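Local coordinates for glutathione S-transferase 1 (Ascaris suum, PDB 4Q5F), which conjugates reduced glutathione to a wide range of hydrophobic electrophiles and can also act as a glutathione peroxidase, at residues B[147-152]-B[190-195]. Numbering follows the deposited sequence.
Sequences LLEKFL and HLQLKK
A histidine-carboxylate hydrogen bond between H190 and E149 marks this contact, where the start of helix 191-201 meets the side of helix 129-155. H190 ND1 donates to E149 OE1 over 2.7 Å, and the bond is nearly straight at 164°. OE1 lies close to the plane of the imidazole, at its edge. The ring nitrogen, in contrast, approaches OE1 from one face of the carboxylate, at 46° to its plane. The E149 chain is extended beyond CG and brings its carboxylate to the first turn of the other helix. There OE2 receives two weak backbone bonds, from Q192 N at 3.2 Å and from L193 N at 3.5 Å. The carboxylate thus bonds the ring of the N-cap residue, H190, and, weakly, the amides of Q192 and L193. Its negative charge probably interacts favourably with the positive end of the helix dipole.

Both helices belong to the all-helical C-terminal domain of the glutathione transferase fold. The two segments cross at 69°, with their axes 9.6 Å apart. Q192 CB packs against E149 CG at 3.7 Å, but its amide end turns away from helix 129-155. The buried side chains here, L148, L152 and L193, are apolar. L193 CD2 meets L152 CD2 at 4.2 Å and L148 CB at 4.3 Å. L152 CD2 also lies 3.4 Å from Q192 O. L148 packs on I103 of helix 94-114, and L193 also touches L145. On helix 129-155, K150 NZ hydrogen-bonds T58 O of the second subunit.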
# COMPACT_ATOMS: atom_id res chain seq x y z
N LEU B 147 -4.22 10.73 -14.06
CA LEU B 147 -3.82 9.32 -14.07
C LEU B 147 -4.97 8.42 -13.63
O LEU B 147 -5.15 7.33 -14.17
CB LEU B 147 -2.59 9.11 -13.18
CG LEU B 147 -1.35 9.90 -13.59
CD1 LEU B 147 -0.26 9.79 -12.54
CD2 LEU B 147 -0.83 9.43 -14.94
N LEU B 148 -5.75 8.87 -12.64
CA LEU B 148 -6.92 8.11 -12.20
C LEU B 148 -7.99 8.13 -13.29
O LEU B 148 -8.68 7.13 -13.51
CB LEU B 148 -7.49 8.70 -10.91
CG LEU B 148 -6.63 8.63 -9.64
CD1 LEU B 148 -7.43 9.15 -8.45
CD2 LEU B 148 -6.13 7.22 -9.37
N GLU B 149 -8.13 9.27 -13.95
CA GLU B 149 -9.14 9.45 -14.99
C GLU B 149 -8.77 8.65 -16.24
O GLU B 149 -9.64 8.09 -16.91
CB GLU B 149 -9.28 10.93 -15.33
CG GLU B 149 -10.68 11.36 -15.72
CD GLU B 149 -10.83 12.86 -15.77
OE1 GLU B 149 -9.80 13.55 -15.95
OE2 GLU B 149 -11.97 13.37 -15.62
N LYS B 150 -7.47 8.61 -16.54
CA LYS B 150 -6.96 7.82 -17.66
C LYS B 150 -7.31 6.35 -17.46
O LYS B 150 -7.84 5.69 -18.35
CB LYS B 150 -5.45 7.98 -17.76
CG LYS B 150 -4.75 6.90 -18.59
CD LYS B 150 -3.26 7.19 -18.76
CE LYS B 150 -2.55 6.03 -19.42
NZ LYS B 150 -1.17 6.39 -19.85
N PHE B 151 -7.00 5.85 -16.27
CA PHE B 151 -7.26 4.46 -15.90
C PHE B 151 -8.75 4.15 -16.00
O PHE B 151 -9.15 3.10 -16.48
CB PHE B 151 -6.77 4.21 -14.48
CG PHE B 151 -6.64 2.76 -14.12
CD1 PHE B 151 -7.73 2.05 -13.65
CD2 PHE B 151 -5.42 2.11 -14.25
CE1 PHE B 151 -7.60 0.71 -13.31
CE2 PHE B 151 -5.29 0.78 -13.91
CZ PHE B 151 -6.38 0.08 -13.44
N LEU B 152 -9.56 5.09 -15.53
CA LEU B 152 -11.01 4.95 -15.55
C LEU B 152 -11.53 4.83 -16.97
O LEU B 152 -12.57 4.23 -17.22
CB LEU B 152 -11.65 6.15 -14.85
CG LEU B 152 -13.18 6.21 -14.86
CD1 LEU B 152 -13.79 4.97 -14.22
CD2 LEU B 152 -13.65 7.47 -14.14
N HIS B 190 -12.23 17.71 -14.27
CA HIS B 190 -12.27 16.26 -14.38
C HIS B 190 -13.68 15.73 -14.16
O HIS B 190 -13.99 15.19 -13.10
CB HIS B 190 -11.36 15.63 -13.32
CG HIS B 190 -9.94 16.07 -13.42
ND1 HIS B 190 -9.01 15.41 -14.21
CD2 HIS B 190 -9.27 17.09 -12.83
CE1 HIS B 190 -7.84 16.02 -14.10
NE2 HIS B 190 -7.97 17.04 -13.26
N LEU B 191 -14.54 15.87 -15.17
CA LEU B 191 -15.93 15.46 -15.03
C LEU B 191 -16.10 13.95 -15.03
O LEU B 191 -17.04 13.43 -14.43
CB LEU B 191 -16.80 16.12 -16.12
CG LEU B 191 -16.68 15.76 -17.61
CD1 LEU B 191 -17.35 14.46 -17.93
CD2 LEU B 191 -17.35 16.84 -18.44
N GLN B 192 -15.20 13.24 -15.70
CA GLN B 192 -15.27 11.78 -15.74
C GLN B 192 -15.10 11.21 -14.34
O GLN B 192 -15.69 10.18 -14.01
CB GLN B 192 -14.22 11.20 -16.69
CG GLN B 192 -14.45 11.52 -18.16
CD GLN B 192 -15.75 10.95 -18.69
OE1 GLN B 192 -16.27 9.97 -18.15
NE2 GLN B 192 -16.29 11.56 -19.73
N LEU B 193 -14.30 11.88 -13.51
CA LEU B 193 -14.18 11.51 -12.11
C LEU B 193 -15.41 11.97 -11.33
O LEU B 193 -15.89 11.27 -10.44
CB LEU B 193 -12.92 12.12 -11.49
CG LEU B 193 -11.56 11.50 -11.83
CD1 LEU B 193 -10.48 12.17 -11.00
CD2 LEU B 193 -11.54 10.00 -11.60
N LYS B 194 -15.91 13.16 -11.66
CA LYS B 194 -17.10 13.69 -11.00
C LYS B 194 -18.30 12.77 -11.19
O LYS B 194 -19.04 12.51 -10.24
CB LYS B 194 -17.41 15.10 -11.51
CG LYS B 194 -16.76 16.21 -10.71
CD LYS B 194 -16.30 17.37 -11.58
CE LYS B 194 -17.47 18.15 -12.16
NZ LYS B 194 -17.01 19.38 -12.87
N LYS B 195 -18.48 12.28 -12.41
CA LYS B 195 -19.56 11.33 -12.69
C LYS B 195 -19.31 10.03 -11.94
O LYS B 195 -20.22 9.48 -11.31
CB LYS B 195 -19.63 11.03 -14.19
CG LYS B 195 -20.19 12.17 -15.04
CD LYS B 195 -20.57 11.69 -16.44
CE LYS B 195 -19.39 11.75 -17.39
NZ LYS B 195 -19.65 11.10 -18.71